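Local coordinates for hypothetical protein (Nostoc punctiforme, PDB 2INB) that probably takes part, as an XisH family protein with XisF and XisI, in site-specific recombination of nitrogen-fixation genes in cyanobacteria, at residues I14-D19 with E54-E59; T103-F108 with V123-Y128; S68-F73 with L111-E116. All coordinates share one frame; numbering follows the deposited sequence.

Overall arrangement
From the N terminus, helix 7-18 is the first element, and interaction 1 ties its last turns to strand 54-60, closing a loop of 34 residues whose modelled part holds strands but no helix. That contact is complete before the others begin. The chain then enters helix 69-88, where interaction 3 opens, returns to the sheet as strand 94-101 and opens interaction 2 at helix 102-106. Interaction 3 closes on helix 112-120 and interaction 2 on strand 125-129, so these two cross. They also touch, F108 packing against A69 and F73. Interactions 1 and 2 meet on the shared sheet, where L126 approaches L16 and V58; interactions 1 and 3 stay apart.

Interaction 1: residues I14-D19 with E54-E59; sequences IALEKD and EKIAVE
L16, near the end of helix 7-18, reaches down to strand 54-60 and touches two of its residues, I56 and V58, by apolar packing alone. The two methyls of the leucine divide the work. CD2 lies 3.8 Å from I56 CD1, the leucine and isoleucine side chains running antiparallel, one beside the other, while CD1 of L16 comes 4.3 Å from CG2 of V58. I56 places CG1 between its backbone N and carbonyl carbon (chi1 65°), a crowded position that aims CD1 at the helix. I56 and V58 stand two residues apart, hence on one face of the strand, and A57 between them turns to the other face and packs on L87 of helix 69-88. The backbones stay well separated, with CA of L16 9.9 Å from CA of V58, and the two segments bury just 89 Å² between them.

Hydrogen bonds here run within the helix and out to the rest of the fold. K18 N bonds to I14 O at 2.9 Å, and D19 N reaches L16 O only weakly. The strand bonds through its backbone to A49 and I47 on one neighbour and to V95 and Y97 on the other.

W21 and W138 widen the apolar patch by packing on I56, W21 also touching L16. With three buried aliphatic side chains and no polar partner between them, the contact depends on shape and the exclusion of water rather than on directed bonds, and joins the N-terminal helix to a central strand of the mixed sheet.

Interaction 2: residues T103-F108 with V123-Y128; sequences TTYKTF and VKMLIY
The ring of Y105 has I127 over one face: CG1 of the isoleucine stands 4.1 Å from the ring centroid and 18° off the ring normal, a CH-pi contact displaced toward the rim. M125, a selenomethionine, comes in obliquely, its CE 4.4 Å from Y105 CE1; the residue was modelled in two conformers, which makes this touch less certain. I127 applies its other branches too. CD1 lies 3.5 Å from Y105 CD1, and CG2 sits 3.7 Å from CB of the tyrosine, so the isoleucine spans the ring's root as well as its face. The two side chains cross at about a right angle. Y105 carries CG opposite its backbone N (chi1 178°), which carries the ring off helix 102-106 toward the strand, where I139 of strand 134-139 also packs on it. An alanine in place of Y105 takes away the ring under CG1 and CD1 of I127, which would probably open a gap between helix and strand.

Within 103-108 the backbone is tied by T107: its OG1 donates to T103 O at 2.7 Å, and its N bonds to T104 O. Strands 94-101 and 125-129 are parallel neighbours, and helices 102-106 and 112-120 link them; the contact therefore belongs to a beta-alpha-beta crossover, in a mixed sheet consistent with the PD-(D/E)XK clan.

Interaction 3: residues S68-F73 with L111-E116; sequences SAISEF and LDFPKE
I70 and F73, one helical turn apart, meet the first turn of helix 112-120 at two points: an apolar side-chain contact to F113 and a ring-to-backbone-carbon contact at P114. CD1 of I70 approaches CE2 of F113 obliquely at 4.2 Å. F73 holds CG opposite its backbone N (chi1 -179°), which carries the ring across to P114, its CE2 ending 4.3 Å from P114 CA. Further along, M117 and I118 of the same helix pack on F73 as well.

Hydrogen bonds serve the helix starts instead. S68 is an N-cap: its OG accepts from S71 N at 3.1 Å, with an N-H...O angle of 155°. L111 is the N-cap residue of the other helix, and K115 N bonds to L111 O at 3.2 Å. P114 falls within the first turn, where a missing N-H costs the helix no backbone bond.

The second subunit completes the surroundings: its V35 packs on I70, its V32 on F113 and its N82 on F73, while F113 also makes backbone hydrogen bonds to it. Aromatic and aliphatic groups that meet only through carbon thus join two helix beginnings, and the same apolar side chains serve both the monomer and the subunit interface.

Interaction 1: residues I14-D19 with E54-E59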
ATOM      1  N   ILE A  14     -22.183  10.276  -7.971  0.50 14.24           N
ATOM      2  CA  ILE A  14     -22.890  11.357  -8.691  0.50 14.66           C
ATOM      3  C   ILE A  14     -22.016  11.887  -9.831  0.50 13.95           C
ATOM      4  O   ILE A  14     -22.500  12.097 -10.948  0.50 14.33           O
ATOM      5  CB  ILE A  14     -23.372  12.483  -7.715  0.50 16.27           C
ATOM      6  CG1 ILE A  14     -24.373  11.914  -6.698  0.50 19.65           C
ATOM      7  CG2 ILE A  14     -23.993  13.624  -8.492  0.50 14.40           C
ATOM      8  CD1 ILE A  14     -24.497  12.724  -5.418  0.50 17.31           C
ATOM      9  N   ALA A  15     -20.726  12.100  -9.570  1.00 14.23           N
ATOM     10  CA  ALA A  15     -19.839  12.563 -10.650  1.00 13.03           C
ATOM     11  C   ALA A  15     -19.834  11.566 -11.810  1.00 15.18           C
ATOM     12  O   ALA A  15     -19.910  11.977 -12.955  1.00 14.57           O
ATOM     13  CB  ALA A  15     -18.418  12.823 -10.136  1.00 13.40           C
ATOM     14  N   LEU A  16     -19.729  10.262 -11.499  1.00 14.08           N
ATOM     15  CA  LEU A  16     -19.792   9.225 -12.521  1.00 13.92           C
ATOM     16  C   LEU A  16     -21.130   9.254 -13.290  1.00 13.24           C
ATOM     17  O   LEU A  16     -21.183   9.193 -14.513  1.00 14.77           O
ATOM     18  CB  LEU A  16     -19.563   7.862 -11.875  1.00 15.23           C
ATOM     19  CG  LEU A  16     -18.112   7.515 -11.542  1.00 15.13           C
ATOM     20  CD1 LEU A  16     -18.136   6.307 -10.581  1.00 15.31           C
ATOM     21  CD2 LEU A  16     -17.295   7.165 -12.854  1.00 14.93           C
ATOM     22  N   GLU A  17     -22.226   9.379 -12.546  1.00 12.67           N
ATOM     23  CA  GLU A  17     -23.554   9.387 -13.136  1.00 14.20           C
ATOM     24  C   GLU A  17     -23.729  10.570 -14.082  1.00 13.68           C
ATOM     25  O   GLU A  17     -24.312  10.438 -15.168  1.00 16.25           O
ATOM     26  CB  GLU A  17     -24.611   9.328 -12.045  1.00 15.60           C
ATOM     27  CG  GLU A  17     -24.649   7.961 -11.431  1.00 17.67           C
ATOM     28  CD  GLU A  17     -25.432   7.878 -10.146  1.00 24.78           C
ATOM     29  OE1 GLU A  17     -25.771   8.900  -9.557  1.00 22.99           O
ATOM     30  OE2 GLU A  17     -25.715   6.734  -9.738  1.00 25.51           O
ATOM     31  N   LYS A  18     -23.203  11.708 -13.696  1.00 14.06           N
ATOM     32  CA  LYS A  18     -23.299  12.893 -14.559  1.00 14.09           C
ATOM     33  C   LYS A  18     -22.608  12.684 -15.898  1.00 16.27           C
ATOM     34  O   LYS A  18     -22.993  13.303 -16.891  1.00 16.63           O
ATOM     35  CB  LYS A  18     -22.705  14.134 -13.904  1.00 15.06           C
ATOM     36  CG  LYS A  18     -23.521  14.665 -12.764  1.00 14.99           C
ATOM     37  CD  LYS A  18     -22.830  15.830 -12.084  1.00 16.40           C
ATOM     38  CE  LYS A  18     -23.672  16.449 -11.006  1.00 17.81           C
ATOM     39  NZ  LYS A  18     -22.899  17.546 -10.313  1.00 16.23           N
ATOM     40  N   ASP A  19     -21.563  11.853 -15.927  1.00 13.63           N
ATOM     41  CA  ASP A  19     -20.783  11.559 -17.141  1.00 12.85           C
ATOM     42  C   ASP A  19     -21.377  10.305 -17.858  1.00 14.37           C
ATOM     43  O   ASP A  19     -20.739   9.742 -18.737  1.00 14.55           O
ATOM     44  CB  ASP A  19     -19.291  11.352 -16.814  1.00 14.82           C
ATOM     45  CG  ASP A  19     -18.465  12.675 -16.806  1.00 14.35           C
ATOM     46  OD1 ASP A  19     -19.068  13.763 -16.669  1.00 15.49           O
ATOM     47  OD2 ASP A  19     -17.236  12.536 -16.939  1.00 17.49           O
ATOM     48  N   GLU A  54     -17.717  -0.365 -21.657  1.00 17.53           N
ATOM     49  CA  GLU A  54     -16.433  -0.071 -20.972  1.00 20.54           C
ATOM     50  C   GLU A  54     -16.706  -0.261 -19.474  1.00 15.65           C
ATOM     51  O   GLU A  54     -17.620   0.379 -18.928  1.00 17.90           O
ATOM     52  CB  GLU A  54     -16.005   1.373 -21.260  1.00 23.39           C
ATOM     53  CG  GLU A  54     -14.660   1.716 -20.633  1.00 31.16           C
ATOM     54  CD  GLU A  54     -14.092   3.130 -20.907  1.00 34.74           C
ATOM     55  OE1 GLU A  54     -14.705   3.978 -21.641  1.00 35.79           O
ATOM     56  OE2 GLU A  54     -12.996   3.370 -20.320  1.00 34.41           O
ATOM     57  N   LYS A  55     -15.945  -1.134 -18.820  1.00 16.43           N
ATOM     58  CA  LYS A  55     -16.125  -1.446 -17.416  1.00 14.61           C
ATOM     59  C   LYS A  55     -14.976  -0.831 -16.600  1.00 15.48           C
ATOM     60  O   LYS A  55     -13.773  -0.962 -16.980  1.00 16.22           O
ATOM     61  CB  LYS A  55     -16.128  -2.989 -17.231  1.00 15.46           C
ATOM     62  CG  LYS A  55     -17.363  -3.617 -17.857  1.00 18.44           C
ATOM     63  CD  LYS A  55     -17.393  -5.131 -17.696  1.00 23.48           C
ATOM     64  CE  LYS A  55     -18.752  -5.675 -18.162  1.00 36.84           C
ATOM     65  N   ILE A  56     -15.321  -0.253 -15.467  1.00 14.77           N
ATOM     66  CA  ILE A  56     -14.308   0.260 -14.555  1.00 13.94           C
ATOM     67  C   ILE A  56     -14.615  -0.105 -13.102  1.00 13.06           C
ATOM     68  O   ILE A  56     -15.754  -0.492 -12.738  1.00 14.33           O
ATOM     69  CB  ILE A  56     -14.169   1.822 -14.643  1.00 13.99           C
ATOM     70  CG1 ILE A  56     -15.472   2.504 -14.161  1.00 15.34           C
ATOM     71  CG2 ILE A  56     -13.861   2.247 -16.109  1.00 16.17           C
ATOM     72  CD1 ILE A  56     -15.403   4.083 -14.146  1.00 14.39           C
ATOM     73  N   ALA A  57     -13.582   0.040 -12.269  1.00 14.18           N
ATOM     74  CA  ALA A  57     -13.714  -0.040 -10.820  1.00 14.01           C
ATOM     75  C   ALA A  57     -13.038   1.175 -10.244  1.00 14.76           C
ATOM     76  O   ALA A  57     -12.037   1.619 -10.771  1.00 14.83           O
ATOM     77  CB  ALA A  57     -13.035  -1.333 -10.232  1.00 15.39           C
ATOM     78  N   VAL A  58     -13.635   1.714  -9.188  1.00 15.25           N
ATOM     79  CA  VAL A  58     -13.137   2.971  -8.593  1.00 14.39           C
ATOM     80  C   VAL A  58     -12.928   2.829  -7.096  1.00 14.54           C
ATOM     81  O   VAL A  58     -13.869   2.548  -6.360  1.00 15.48           O
ATOM     82  CB  VAL A  58     -14.083   4.191  -8.900  1.00 15.68           C
ATOM     83  CG1 VAL A  58     -13.423   5.492  -8.333  1.00 13.94           C
ATOM     84  CG2 VAL A  58     -14.343   4.304 -10.419  1.00 15.59           C
ATOM     85  N   GLU A  59     -11.673   3.040  -6.677  1.00 15.43           N
ATOM     86  CA  GLU A  59     -11.257   3.100  -5.265  1.00 14.08           C
ATOM     87  C   GLU A  59     -11.359   4.546  -4.828  1.00 14.56           C
ATOM     88  O   GLU A  59     -10.571   5.382  -5.292  1.00 15.17           O
ATOM     89  CB  GLU A  59      -9.794   2.594  -5.186  1.00 15.52           C
ATOM     90  CG  GLU A  59      -9.143   2.839  -3.869  1.00 15.17           C
ATOM     91  CD  GLU A  59      -7.668   2.488  -3.845  1.00 15.24           C
ATOM     92  OE1 GLU A  59      -7.198   1.850  -4.813  1.00 18.45           O
ATOM     93  OE2 GLU A  59      -6.996   2.904  -2.833  1.00 14.91           O
TER

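Interaction 2: residues T103-F108 with V123-Y128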
ATOM      1  N   THR A 103      -8.663  19.123  -4.915  1.00 15.14           N
ATOM      2  CA  THR A 103      -7.793  19.866  -3.948  1.00 17.37           C
ATOM      3  C   THR A 103      -6.542  19.042  -3.633  1.00 17.31           C
ATOM      4  O   THR A 103      -5.423  19.558  -3.608  1.00 18.51           O
ATOM      5  CB  THR A 103      -8.538  20.232  -2.660  1.00 20.07           C
ATOM      6  OG1 THR A 103      -9.152  19.075  -2.091  1.00 20.21           O
ATOM      7  CG2 THR A 103      -9.641  21.274  -2.955  1.00 21.03           C
ATOM      8  N   THR A 104      -6.726  17.741  -3.425  1.00 14.69           N
ATOM      9  CA  THR A 104      -5.586  16.846  -3.130  1.00 16.48           C
ATOM     10  C   THR A 104      -4.690  16.658  -4.363  1.00 14.95           C
ATOM     11  O   THR A 104      -3.452  16.653  -4.267  1.00 16.82           O
ATOM     12  CB  THR A 104      -6.122  15.478  -2.695  1.00 16.97           C
ATOM     13  OG1 THR A 104      -7.067  15.657  -1.650  1.00 21.79           O
ATOM     14  CG2 THR A 104      -4.989  14.500  -2.278  1.00 18.97           C
ATOM     15  N   TYR A 105      -5.320  16.553  -5.523  1.00 14.55           N
ATOM     16  CA  TYR A 105      -4.590  16.390  -6.770  1.00 15.81           C
ATOM     17  C   TYR A 105      -3.670  17.606  -6.987  1.00 17.26           C
ATOM     18  O   TYR A 105      -2.514  17.463  -7.384  1.00 18.07           O
ATOM     19  CB  TYR A 105      -5.541  16.257  -7.958  1.00 16.95           C
ATOM     20  CG  TYR A 105      -4.815  16.143  -9.276  1.00 16.88           C
ATOM     21  CD1 TYR A 105      -4.068  15.001  -9.570  1.00 20.14           C
ATOM     22  CD2 TYR A 105      -4.877  17.161 -10.216  1.00 24.05           C
ATOM     23  CE1 TYR A 105      -3.377  14.890 -10.759  1.00 25.95           C
ATOM     24  CE2 TYR A 105      -4.177  17.053 -11.425  1.00 23.57           C
ATOM     25  CZ  TYR A 105      -3.442  15.914 -11.666  1.00 23.90           C
ATOM     26  OH  TYR A 105      -2.735  15.817 -12.846  1.00 37.27           O
ATOM     27  N   LYS A 106      -4.187  18.787  -6.729  1.00 16.41           N
ATOM     28  CA  LYS A 106      -3.447  20.009  -7.031  1.00 19.34           C
ATOM     29  C   LYS A 106      -2.374  20.319  -5.996  1.00 20.42           C
ATOM     30  O   LYS A 106      -1.546  21.230  -6.209  1.00 22.75           O
ATOM     31  CB  LYS A 106      -4.388  21.208  -7.108  1.00 19.60           C
ATOM     32  CG  LYS A 106      -5.296  21.207  -8.321  1.00 22.79           C
ATOM     33  CD  LYS A 106      -6.290  22.407  -8.267  1.00 25.59           C
ATOM     34  CE  LYS A 106      -5.597  23.747  -8.516  1.00 34.35           C
ATOM     35  N   THR A 107      -2.418  19.648  -4.840  1.00 17.80           N
ATOM     36  CA  THR A 107      -1.451  19.924  -3.760  1.00 18.43           C
ATOM     37  C   THR A 107      -0.546  18.724  -3.561  1.00 17.31           C
ATOM     38  O   THR A 107       0.539  18.653  -4.151  1.00 15.44           O
ATOM     39  CB  THR A 107      -2.181  20.288  -2.440  1.00 18.03           C
ATOM     40  OG1 THR A 107      -3.139  19.279  -2.103  1.00 18.50           O
ATOM     41  CG2 THR A 107      -2.917  21.653  -2.587  1.00 20.27           C
ATOM     42  N   PHE A 108      -1.022  17.722  -2.806  1.00 17.34           N
ATOM     43  CA  PHE A 108      -0.208  16.517  -2.525  1.00 16.01           C
ATOM     44  C   PHE A 108       0.343  15.833  -3.777  1.00 15.19           C
ATOM     45  O   PHE A 108       1.535  15.528  -3.851  1.00 16.51           O
ATOM     46  CB  PHE A 108      -1.020  15.517  -1.700  1.00 16.23           C
ATOM     47  CG  PHE A 108      -0.290  14.246  -1.363  1.00 14.70           C
ATOM     48  CD1 PHE A 108       0.730  14.268  -0.407  1.00 15.99           C
ATOM     49  CD2 PHE A 108      -0.635  13.038  -1.924  1.00 17.19           C
ATOM     50  CE1 PHE A 108       1.384  13.127  -0.057  1.00 16.84           C
ATOM     51  CE2 PHE A 108       0.047  11.897  -1.580  1.00 17.43           C
ATOM     52  CZ  PHE A 108       1.072  11.967  -0.631  1.00 15.11           C
ATOM     53  N   VAL A 123      -0.419   3.939 -11.625  1.00 13.67           N
ATOM     54  CA  VAL A 123      -1.706   4.178 -10.959  1.00 13.06           C
ATOM     55  C   VAL A 123      -2.533   5.110 -11.859  1.00 16.32           C
ATOM     56  O   VAL A 123      -2.098   6.205 -12.236  1.00 19.51           O
ATOM     57  CB  VAL A 123      -1.496   4.791  -9.560  1.00 14.67           C
ATOM     58  CG1 VAL A 123      -2.856   5.072  -8.866  1.00 14.23           C
ATOM     59  CG2 VAL A 123      -0.606   3.909  -8.668  1.00 15.19           C
ATOM     60  N   LYS A 124      -3.711   4.637 -12.183  1.00 13.11           N
ATOM     61  CA  LYS A 124      -4.694   5.393 -12.939  1.00 13.10           C
ATOM     62  C   LYS A 124      -5.569   6.141 -11.941  1.00 13.72           C
ATOM     63  O   LYS A 124      -5.908   5.575 -10.884  1.00 15.54           O
ATOM     64  CB  LYS A 124      -5.513   4.431 -13.793  1.00 15.71           C
ATOM     65  CG  LYS A 124      -4.712   3.627 -14.792  1.00 15.58           C
ATOM     66  CD  LYS A 124      -5.631   2.760 -15.643  1.00 16.63           C
ATOM     67  CE  LYS A 124      -4.876   1.783 -16.475  1.00 17.71           C
ATOM     68  NZ  LYS A 124      -4.004   2.434 -17.471  1.00 21.04           N
HETATM   69  N   MSE A 125      -5.954   7.373 -12.266  0.50 13.97           N
HETATM   70  CA  MSE A 125      -6.712   8.165 -11.294  0.50 13.30           C
HETATM   71  C   MSE A 125      -7.968   8.812 -11.897  0.50 13.96           C
HETATM   72  O   MSE A 125      -8.052   9.067 -13.103  0.50 13.54           O
HETATM   73  CB  MSE A 125      -5.821   9.223 -10.639  0.50 15.55           C
HETATM   74  CG  MSE A 125      -4.704   8.612  -9.813  0.50 11.00           C
HETATM   75 SE   MSE A 125      -3.540  10.002  -9.038  0.37 22.46          SE
HETATM   76  CE  MSE A 125      -2.823  10.559 -10.774  0.50 17.06           C
ATOM     77  N   LEU A 126      -8.945   9.024 -11.031  0.50 14.37           N
ATOM     78  CA  LEU A 126     -10.145   9.778 -11.344  0.50 15.06           C
ATOM     79  C   LEU A 126     -10.088  11.020 -10.462  0.50 14.89           C
ATOM     80  O   LEU A 126     -10.159  10.903  -9.243  0.50 15.30           O
ATOM     81  CB  LEU A 126     -11.366   8.915 -11.075  0.50 17.41           C
ATOM     82  CG  LEU A 126     -12.744   9.505 -11.378  0.50 17.18           C
ATOM     83  CD1 LEU A 126     -12.766   9.984 -12.839  0.50 24.81           C
ATOM     84  CD2 LEU A 126     -13.846   8.495 -11.077  0.50 15.35           C
ATOM     85  N   ILE A 127      -9.891  12.192 -11.065  1.00 13.64           N
ATOM     86  CA  ILE A 127      -9.850  13.405 -10.287  1.00 15.23           C
ATOM     87  C   ILE A 127     -11.242  14.025 -10.291  1.00 16.13           C
ATOM     88  O   ILE A 127     -11.781  14.356 -11.370  1.00 14.71           O
ATOM     89  CB  ILE A 127      -8.842  14.407 -10.820  1.00 16.34           C
ATOM     90  CG1 ILE A 127      -7.487  13.721 -11.092  1.00 16.18           C
ATOM     91  CG2 ILE A 127      -8.704  15.566  -9.824  1.00 17.21           C
ATOM     92  CD1 ILE A 127      -6.920  12.960  -9.916  1.00 15.86           C
ATOM     93  N   TYR A 128     -11.807  14.196  -9.095  1.00 14.04           N
ATOM     94  CA  TYR A 128     -13.196  14.704  -8.956  1.00 14.00           C
ATOM     95  C   TYR A 128     -13.229  15.996  -8.146  1.00 15.72           C
ATOM     96  O   TYR A 128     -12.481  16.167  -7.192  1.00 15.24           O
ATOM     97  CB  TYR A 128     -14.127  13.675  -8.336  1.00 15.74           C
ATOM     98  CG  TYR A 128     -13.823  13.217  -6.905  1.00 15.09           C
ATOM     99  CD1 TYR A 128     -12.901  12.180  -6.662  1.00 16.34           C
ATOM    100  CD2 TYR A 128     -14.510  13.725  -5.794  1.00 16.38           C
ATOM    101  CE1 TYR A 128     -12.637  11.750  -5.375  1.00 14.75           C
ATOM    102  CE2 TYR A 128     -14.251  13.272  -4.514  1.00 17.26           C
ATOM    103  CZ  TYR A 128     -13.338  12.293  -4.293  1.00 17.10           C
ATOM    104  OH  TYR A 128     -13.158  11.861  -3.002  1.00 17.31           O
TER

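Interaction 3: residues S68-F73 with L111-E116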
ATOM      1  N   SER A  68      -1.943  12.363   8.084  1.00 34.91           N
ATOM      2  CA  SER A  68      -1.438  13.057   6.956  1.00 29.98           C
ATOM      3  C   SER A  68      -1.891  12.451   5.634  1.00 27.25           C
ATOM      4  O   SER A  68      -2.297  11.265   5.580  1.00 23.28           O
ATOM      5  CB  SER A  68       0.061  12.869   7.058  1.00 28.73           C
ATOM      6  OG  SER A  68       0.298  11.479   7.206  1.00 26.23           O
ATOM      7  N   ALA A  69      -1.742  13.245   4.574  1.00 22.86           N
ATOM      8  CA  ALA A  69      -1.860  12.743   3.231  1.00 20.57           C
ATOM      9  C   ALA A  69      -0.907  11.570   2.972  1.00 17.39           C
ATOM     10  O   ALA A  69      -1.292  10.607   2.320  1.00 19.32           O
ATOM     11  CB  ALA A  69      -1.621  13.842   2.191  1.00 22.21           C
ATOM     12  N   ILE A  70       0.332  11.653   3.441  1.00 18.00           N
ATOM     13  CA  ILE A  70       1.272  10.557   3.123  1.00 17.33           C
ATOM     14  C   ILE A  70       0.815   9.227   3.733  1.00 18.69           C
ATOM     15  O   ILE A  70       0.901   8.161   3.112  1.00 19.06           O
ATOM     16  CB  ILE A  70       2.723  10.919   3.509  1.00 20.45           C
ATOM     17  CG1 ILE A  70       3.687   9.831   3.053  1.00 22.31           C
ATOM     18  CG2 ILE A  70       2.868  11.175   5.037  1.00 21.27           C
ATOM     19  CD1 ILE A  70       3.635   9.515   1.521  1.00 19.47           C
ATOM     20  N   SER A  71       0.307   9.290   4.966  0.50 18.36           N
ATOM     21  CA  SER A  71      -0.180   8.072   5.607  0.50 17.21           C
ATOM     22  C   SER A  71      -1.325   7.490   4.821  0.50 15.38           C
ATOM     23  O   SER A  71      -1.384   6.270   4.583  0.50 16.83           O
ATOM     24  CB  SER A  71      -0.659   8.324   7.041  0.50 17.35           C
ATOM     25  OG  SER A  71      -1.081   7.095   7.615  0.50 20.94           O
ATOM     26  N   GLU A  72      -2.252   8.342   4.389  0.50 15.25           N
ATOM     27  CA  GLU A  72      -3.355   7.807   3.609  0.50 14.65           C
ATOM     28  C   GLU A  72      -2.817   7.254   2.309  0.50 15.10           C
ATOM     29  O   GLU A  72      -3.276   6.193   1.854  0.50 14.77           O
ATOM     30  CB  GLU A  72      -4.477   8.819   3.334  0.50 14.14           C
ATOM     31  CG  GLU A  72      -5.591   8.262   2.481  0.50 16.89           C
ATOM     32  CD  GLU A  72      -6.103   6.908   2.980  0.50 19.92           C
ATOM     33  OE1 GLU A  72      -6.178   6.705   4.216  0.50 19.62           O
ATOM     34  OE2 GLU A  72      -6.422   6.045   2.152  0.50 18.16           O
ATOM     35  N   PHE A  73      -1.831   7.939   1.714  1.00 14.99           N
ATOM     36  CA  PHE A  73      -1.312   7.507   0.413  1.00 14.86           C
ATOM     37  C   PHE A  73      -0.744   6.089   0.519  1.00 12.91           C
ATOM     38  O   PHE A  73      -0.911   5.281  -0.394  1.00 15.66           O
ATOM     39  CB  PHE A  73      -0.281   8.476  -0.144  1.00 15.38           C
ATOM     40  CG  PHE A  73       0.254   8.076  -1.489  1.00 16.18           C
ATOM     41  CD1 PHE A  73      -0.586   7.866  -2.570  1.00 18.61           C
ATOM     42  CD2 PHE A  73       1.627   7.950  -1.666  1.00 18.88           C
ATOM     43  CE1 PHE A  73      -0.024   7.498  -3.812  1.00 18.33           C
ATOM     44  CE2 PHE A  73       2.174   7.586  -2.913  1.00 17.05           C
ATOM     45  CZ  PHE A  73       1.339   7.405  -3.967  1.00 14.86           C
ATOM     46  N   LEU A 111       3.447  17.237  -5.525  1.00 17.65           N
ATOM     47  CA  LEU A 111       4.752  17.018  -4.902  1.00 17.13           C
ATOM     48  C   LEU A 111       5.512  15.935  -5.680  1.00 14.61           C
ATOM     49  O   LEU A 111       4.920  15.016  -6.231  1.00 14.48           O
ATOM     50  CB  LEU A 111       4.623  16.629  -3.423  1.00 16.44           C
ATOM     51  CG  LEU A 111       3.947  17.712  -2.541  1.00 17.79           C
ATOM     52  CD1 LEU A 111       3.737  17.161  -1.138  1.00 17.60           C
ATOM     53  CD2 LEU A 111       4.770  19.016  -2.483  1.00 20.60           C
ATOM     54  N   ASP A 112       6.826  16.056  -5.725  1.00 14.09           N
ATOM     55  CA  ASP A 112       7.627  15.179  -6.560  1.00 14.73           C
ATOM     56  C   ASP A 112       7.461  13.692  -6.134  1.00 14.46           C
ATOM     57  O   ASP A 112       7.352  12.804  -6.982  1.00 14.99           O
ATOM     58  CB  ASP A 112       9.097  15.563  -6.515  1.00 15.77           C
ATOM     59  CG  ASP A 112       9.455  16.805  -7.326  1.00 22.75           C
ATOM     60  OD1 ASP A 112       8.625  17.301  -8.094  1.00 22.85           O
ATOM     61  OD2 ASP A 112      10.637  17.217  -7.180  1.00 26.69           O
ATOM     62  N   PHE A 113       7.435  13.410  -4.824  1.00 14.71           N
ATOM     63  CA  PHE A 113       7.444  12.019  -4.390  1.00 14.99           C
ATOM     64  C   PHE A 113       6.168  11.260  -4.798  1.00 14.61           C
ATOM     65  O   PHE A 113       6.219  10.220  -5.481  1.00 13.53           O
ATOM     66  CB  PHE A 113       7.723  11.897  -2.895  1.00 14.06           C
ATOM     67  CG  PHE A 113       7.729  10.488  -2.415  1.00 13.66           C
ATOM     68  CD1 PHE A 113       8.795   9.681  -2.692  1.00 13.94           C
ATOM     69  CD2 PHE A 113       6.649   9.965  -1.755  1.00 16.93           C
ATOM     70  CE1 PHE A 113       8.768   8.324  -2.302  1.00 18.12           C
ATOM     71  CE2 PHE A 113       6.632   8.640  -1.362  1.00 13.37           C
ATOM     72  CZ  PHE A 113       7.695   7.831  -1.586  1.00 13.93           C
ATOM     73  N   PRO A 114       4.973  11.772  -4.407  1.00 13.93           N
ATOM     74  CA  PRO A 114       3.760  11.057  -4.829  1.00 13.41           C
ATOM     75  C   PRO A 114       3.634  10.987  -6.355  1.00 13.31           C
ATOM     76  O   PRO A 114       3.188   9.973  -6.896  1.00 14.21           O
ATOM     77  CB  PRO A 114       2.616  11.883  -4.236  1.00 18.10           C
ATOM     78  CG  PRO A 114       3.214  12.788  -3.292  1.00 19.97           C
ATOM     79  CD  PRO A 114       4.652  12.904  -3.521  1.00 15.57           C
ATOM     80  N   LYS A 115       3.987  12.050  -7.057  1.00 14.42           N
ATOM     81  CA  LYS A 115       3.913  12.024  -8.519  1.00 14.93           C
ATOM     82  C   LYS A 115       4.760  10.862  -9.064  1.00 13.22           C
ATOM     83  O   LYS A 115       4.323  10.078  -9.955  1.00 15.60           O
ATOM     84  CB  LYS A 115       4.412  13.383  -9.047  1.00 16.05           C
ATOM     85  CG  LYS A 115       4.445  13.497 -10.502  1.00 20.39           C
ATOM     86  CD  LYS A 115       4.763  14.956 -10.943  1.00 22.24           C
ATOM     87  CE  LYS A 115       3.699  15.935 -10.569  1.00 31.91           C
ATOM     88  N   GLU A 116       5.956  10.724  -8.508  1.00 13.84           N
ATOM     89  CA  GLU A 116       6.880   9.638  -8.927  1.00 14.32           C
ATOM     90  C   GLU A 116       6.302   8.268  -8.625  1.00 14.16           C
ATOM     91  O   GLU A 116       6.337   7.337  -9.453  1.00 14.22           O
ATOM     92  CB  GLU A 116       8.295   9.759  -8.294  1.00 13.29           C
ATOM     93  CG  GLU A 116       9.257   8.691  -8.653  1.00 12.92           C
ATOM     94  CD  GLU A 116       9.580   8.502 -10.128  1.00 16.36           C
ATOM     95  OE1 GLU A 116       9.293   9.403 -10.919  1.00 17.43           O
ATOM     96  OE2 GLU A 116      10.120   7.397 -10.409  1.00 15.76           O
TER